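Pathogenicity island protein (Staphylococcus aureus subsp. aureus, PDB 3HL6) is of unknown function but is encoded on a staphylococcal pathogenicity island and forms a two-chain assembly. Local coordinates at residues 16-21 against 74-79; 51-56 against 68-73. All blocks are in the same frame, centred on the assembly; numbering follows the deposited sequence.

Contact 1 of 2, residues 16-21 against 74-79; sequences TLLRYY and KHTEGL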
# COMPACT_ATOMS: atom_id res chain seq x y z
N THR B 16 -0.07 -2.77 -7.55
CA THR B 16 -0.31 -3.99 -8.31
C THR B 16 0.79 -4.95 -7.90
O THR B 16 0.57 -6.13 -7.72
CB THR B 16 -0.22 -3.76 -9.86
OG1 THR B 16 -1.21 -2.83 -10.31
CG2 THR B 16 -0.38 -5.06 -10.63
N LEU B 17 2.00 -4.44 -7.75
CA LEU B 17 3.13 -5.25 -7.31
C LEU B 17 2.97 -5.81 -5.88
O LEU B 17 3.32 -6.96 -5.63
CB LEU B 17 4.42 -4.46 -7.38
CG LEU B 17 5.00 -4.26 -8.77
CD1 LEU B 17 6.13 -3.25 -8.71
CD2 LEU B 17 5.48 -5.62 -9.33
N LEU B 18 2.45 -5.00 -4.96
CA LEU B 18 2.23 -5.46 -3.58
C LEU B 18 1.21 -6.58 -3.59
O LEU B 18 1.36 -7.58 -2.90
CB LEU B 18 1.77 -4.29 -2.66
CG LEU B 18 1.72 -4.52 -1.12
CD1 LEU B 18 3.07 -4.93 -0.63
CD2 LEU B 18 1.23 -3.27 -0.32
N ARG B 19 0.18 -6.44 -4.41
CA ARG B 19 -0.87 -7.45 -4.45
C ARG B 19 -0.41 -8.79 -5.03
O ARG B 19 -0.82 -9.87 -4.60
CB ARG B 19 -2.08 -6.97 -5.26
CG ARG B 19 -3.19 -7.96 -5.15
CD ARG B 19 -4.32 -7.70 -6.05
NE ARG B 19 -5.25 -8.81 -5.97
CZ ARG B 19 -5.50 -9.68 -6.95
NH1 ARG B 19 -4.89 -9.55 -8.13
NH2 ARG B 19 -6.37 -10.66 -6.75
N TYR B 20 0.43 -8.73 -6.05
CA TYR B 20 0.88 -9.98 -6.62
C TYR B 20 1.92 -10.56 -5.71
O TYR B 20 2.01 -11.76 -5.57
CB TYR B 20 1.30 -9.82 -8.10
CG TYR B 20 0.06 -9.85 -8.98
CD1 TYR B 20 -0.42 -11.05 -9.50
CD2 TYR B 20 -0.68 -8.69 -9.23
CE1 TYR B 20 -1.58 -11.10 -10.27
CE2 TYR B 20 -1.85 -8.72 -10.00
CZ TYR B 20 -2.30 -9.94 -10.52
OH TYR B 20 -3.46 -10.00 -11.28
N TYR B 21 2.69 -9.71 -5.05
CA TYR B 21 3.76 -10.21 -4.21
C TYR B 21 3.22 -11.10 -3.11
O TYR B 21 3.69 -12.21 -2.89
CB TYR B 21 4.58 -9.07 -3.59
CG TYR B 21 5.59 -9.59 -2.61
CD1 TYR B 21 5.50 -9.28 -1.26
CD2 TYR B 21 6.61 -10.43 -3.01
CE1 TYR B 21 6.39 -9.74 -0.36
CE2 TYR B 21 7.51 -10.91 -2.11
CZ TYR B 21 7.39 -10.55 -0.77
OH TYR B 21 8.27 -11.02 0.16
N LYS B 74 9.19 -9.54 5.40
CA LYS B 74 9.12 -8.66 6.57
C LYS B 74 9.46 -7.24 6.16
O LYS B 74 9.56 -6.33 7.00
CB LYS B 74 10.09 -9.15 7.67
CG LYS B 74 9.73 -10.51 8.27
CD LYS B 74 10.24 -10.61 9.71
CE LYS B 74 10.08 -9.25 10.46
NZ LYS B 74 11.32 -8.86 11.26
N HIS B 75 9.65 -7.05 4.86
CA HIS B 75 10.07 -5.76 4.34
C HIS B 75 9.27 -5.42 3.09
O HIS B 75 9.75 -5.53 1.94
CB HIS B 75 11.58 -5.73 4.09
CG HIS B 75 12.39 -5.82 5.36
ND1 HIS B 75 12.46 -4.78 6.27
CD2 HIS B 75 13.10 -6.84 5.90
CE1 HIS B 75 13.20 -5.15 7.30
NE2 HIS B 75 13.59 -6.40 7.10
N THR B 76 8.02 -5.03 3.33
CA THR B 76 7.18 -4.53 2.27
C THR B 76 7.07 -3.00 2.33
O THR B 76 6.51 -2.39 1.44
CB THR B 76 5.78 -5.12 2.35
OG1 THR B 76 5.40 -5.26 3.73
CG2 THR B 76 5.74 -6.50 1.67
N GLU B 77 7.61 -2.40 3.39
CA GLU B 77 7.48 -0.96 3.57
C GLU B 77 8.04 -0.16 2.40
O GLU B 77 7.55 0.93 2.13
CB GLU B 77 8.12 -0.53 4.88
CG GLU B 77 9.62 -0.59 4.84
CD GLU B 77 10.12 -1.97 5.20
OE1 GLU B 77 9.27 -2.88 5.36
OE2 GLU B 77 11.35 -2.14 5.35
N GLY B 78 9.06 -0.65 1.71
CA GLY B 78 9.45 -0.03 0.44
C GLY B 78 8.30 0.12 -0.54
O GLY B 78 7.97 1.25 -0.95
N LEU B 79 7.66 -0.98 -0.92
CA LEU B 79 6.52 -0.89 -1.84
C LEU B 79 5.40 0.05 -1.31
O LEU B 79 4.87 0.90 -2.05
CB LEU B 79 5.97 -2.29 -2.16
CG LEU B 79 6.87 -3.10 -3.09
CD1 LEU B 79 6.26 -4.45 -3.46
CD2 LEU B 79 7.20 -2.32 -4.33

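Contact 2 of 2, residues 51-56 against 68-73; sequences SKLFSH and FELASP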
# COMPACT_ATOMS: atom_id res chain seq x y z
N SER B 51 10.16 -16.41 -2.03
CA SER B 51 9.48 -15.36 -1.25
C SER B 51 10.01 -13.91 -1.38
O SER B 51 9.63 -13.04 -0.59
CB SER B 51 9.41 -15.78 0.24
OG SER B 51 10.70 -15.86 0.82
N LYS B 52 10.88 -13.63 -2.36
CA LYS B 52 11.35 -12.26 -2.58
C LYS B 52 10.98 -11.74 -3.96
O LYS B 52 10.79 -12.53 -4.90
CB LYS B 52 12.86 -12.15 -2.36
CG LYS B 52 13.29 -12.38 -0.90
CD LYS B 52 14.80 -12.41 -0.82
CE LYS B 52 15.31 -11.98 0.54
NZ LYS B 52 15.09 -13.09 1.50
N LEU B 53 10.82 -10.42 -4.08
CA LEU B 53 10.51 -9.81 -5.38
C LEU B 53 11.75 -9.07 -5.83
O LEU B 53 12.38 -8.39 -5.03
CB LEU B 53 9.32 -8.85 -5.26
CG LEU B 53 8.85 -8.05 -6.49
CD1 LEU B 53 8.47 -8.92 -7.68
CD2 LEU B 53 7.67 -7.16 -6.15
N PHE B 54 12.15 -9.27 -7.08
CA PHE B 54 13.33 -8.60 -7.66
C PHE B 54 12.90 -7.92 -8.94
O PHE B 54 11.88 -8.27 -9.52
CB PHE B 54 14.46 -9.59 -7.98
CG PHE B 54 14.98 -10.32 -6.79
CD1 PHE B 54 15.97 -9.77 -6.00
CD2 PHE B 54 14.45 -11.54 -6.44
CE1 PHE B 54 16.42 -10.42 -4.91
CE2 PHE B 54 14.91 -12.21 -5.35
CZ PHE B 54 15.88 -11.66 -4.59
N SER B 55 13.71 -6.98 -9.39
CA SER B 55 13.35 -6.18 -10.53
C SER B 55 14.60 -5.61 -11.18
O SER B 55 15.59 -5.32 -10.50
CB SER B 55 12.41 -5.08 -10.11
OG SER B 55 12.57 -4.00 -10.99
N HIS B 56 14.58 -5.50 -12.51
CA HIS B 56 15.64 -4.81 -13.23
C HIS B 56 15.02 -4.25 -14.49
O HIS B 56 14.22 -4.91 -15.15
CB HIS B 56 16.84 -5.73 -13.54
CG HIS B 56 16.58 -6.72 -14.62
ND1 HIS B 56 16.24 -8.04 -14.36
CD2 HIS B 56 16.57 -6.59 -15.97
CE1 HIS B 56 16.04 -8.67 -15.50
NE2 HIS B 56 16.23 -7.82 -16.49
N PHE B 68 17.51 -6.56 -8.53
CA PHE B 68 17.43 -5.75 -7.32
C PHE B 68 16.18 -6.05 -6.54
O PHE B 68 15.09 -6.06 -7.08
CB PHE B 68 17.53 -4.26 -7.67
CG PHE B 68 18.67 -3.96 -8.59
CD1 PHE B 68 19.93 -3.69 -8.06
CD2 PHE B 68 18.51 -4.06 -9.98
CE1 PHE B 68 20.99 -3.47 -8.91
CE2 PHE B 68 19.55 -3.83 -10.84
CZ PHE B 68 20.80 -3.54 -10.33
N GLU B 69 16.36 -6.30 -5.25
CA GLU B 69 15.28 -6.65 -4.37
C GLU B 69 14.28 -5.51 -4.18
O GLU B 69 14.64 -4.43 -3.73
CB GLU B 69 15.86 -7.04 -3.00
CG GLU B 69 14.80 -7.22 -1.92
CD GLU B 69 15.30 -8.01 -0.74
OE1 GLU B 69 14.75 -7.81 0.38
OE2 GLU B 69 16.23 -8.82 -0.94
N LEU B 70 13.01 -5.79 -4.46
CA LEU B 70 11.94 -4.83 -4.20
C LEU B 70 11.29 -5.05 -2.85
O LEU B 70 10.79 -4.10 -2.25
CB LEU B 70 10.84 -4.95 -5.23
CG LEU B 70 11.04 -4.29 -6.59
CD1 LEU B 70 9.67 -4.19 -7.27
CD2 LEU B 70 11.70 -2.92 -6.47
N ALA B 71 11.27 -6.31 -2.41
CA ALA B 71 10.47 -6.71 -1.26
C ALA B 71 10.92 -8.04 -0.66
O ALA B 71 11.30 -8.97 -1.38
CB ALA B 71 9.01 -6.75 -1.63
N SER B 72 10.89 -8.12 0.67
CA SER B 72 10.88 -9.43 1.33
C SER B 72 9.70 -9.50 2.28
O SER B 72 9.05 -8.49 2.49
CB SER B 72 12.22 -9.75 1.98
OG SER B 72 12.65 -8.70 2.81
N PRO B 73 9.33 -10.70 2.74
CA PRO B 73 8.18 -10.90 3.62
C PRO B 73 8.08 -9.88 4.77
O PRO B 73 6.97 -9.43 5.07
CB PRO B 73 8.39 -12.30 4.20
CG PRO B 73 9.16 -13.03 3.21
CD PRO B 73 9.81 -12.10 2.15

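Contact 1 of 2, residues 16-21 against 74-79
Leu17, Leu18 and Tyr21, on one side of helix 13-30, meet Thr76, just before helix 77-88, and Leu79 in its first turn. The contact is apolar and buried, and no hydrogen bond crosses between the two segments. Leu79 sends its CD1 against the helix backbone. This methyl lies 4.1 Å from Leu18 N and 4.3 Å from Leu17 CB. Leu18 returns the contact, with its CD1 4.2 Å from Leu79 CB.

Thr76 fits in beside this pair. Its methyl CG2 points away from its own carbonyl carbon and touches two residues. It is 3.9 Å from Leu18 CD1 and also 3.9 Å from Tyr21 CE1. The Leu18 and Thr76 side chains cross at about a right angle. Thr76 meets the Tyr21 ring obliquely. The ring's hydroxyl OH is hydrogen-bonded to Ser51 O.

The polar groups lie to the side. His75 ND1 donates to Glu77 OE2 over 3.0 Å, close to the imidazole plane and on the syn lone pair of the carboxylate. Across the subunit interface, Glu77 forms a salt bridge with Arg19 of the second subunit, and Arg19 forms one with Glu77 of that subunit. The arrangement is apolar packing of helix 13-30 against the first turn of helix 77-88 and the loop before it, with a reciprocal subunit interface beside it.

Contact 2 of 2, residues 51-56 against 68-73
Leu53 pairs with both Leu70 and Ala71, which makes a classic beta bulge in the antiparallel hairpin of strands 52-57 and 68-71. The register shifts by one residue between Leu53 and Phe54. The strand directions are 131° apart, well short of straight antiparallel.

Four backbone hydrogen bonds join the strands. Leu53 N donates to Ala71 O, and Leu53 O accepts from Leu70 N at 2.7 Å. Ser55 and Phe68 form a reciprocal pair. Ser55 N to Phe68 O is 2.8 Å and Phe68 N to Ser55 O is 3.0 Å. Phe54 and Glu69 form the non-hydrogen-bonded pair between the bulge and the Ser55-Phe68 pair. CA-H...O contacts add to the pairing, among them Glu69 CA to Leu53 O.

Apolar packing gathers where Leu53 meets Leu70. Leu53 has CG anti to its backbone N (chi1 177°), and its CD2 lies 3.8 Å from Leu70 CD1. Leu70 CG also touches Ser55 CB, and Leu53 CB meets Ala71 CB. Tyr21 and Leu17 of helix 13-30 pack on Leu53 and Leu70 respectively, while Tyr160 of helix 152-163 touches Ser55 and stacks on Phe68.

Phe54 and Glu69 lie on the other face. The ring crosses Glu69 obliquely, with CE1 3.9 Å from Glu69 CB, and the ring and carboxylate planes are 88° apart. The Lys52 chain runs past the same carboxylate. The charges are not in contact: Lys52 NZ stays 5.0 Å from Glu69 OE2, while Lys52 CE comes within 3.6 Å of that oxygen.

Overall arrangement
Contact 2 is nested inside the loop that contact 1 closes. Their centres are about 9 Å apart. Strand 68-71 is followed, after a short loop, by helix 77-88, so one run of chain serves both. Contact 1 is buried and apolar: no hydrogen bond crosses it, and Leu79 packs on helix backbone as well as on side chains. Contact 2 is partly buried and held mainly by backbone hydrogen bonds at an outermost strand of the sheet. Its Leu53 and Leu70 face helix 13-30, which also carries one segment of contact 1. Tyr21 belongs to contact 1 and reaches contact 2. The second subunit reaches six residues of contact 1 but one of contact 2.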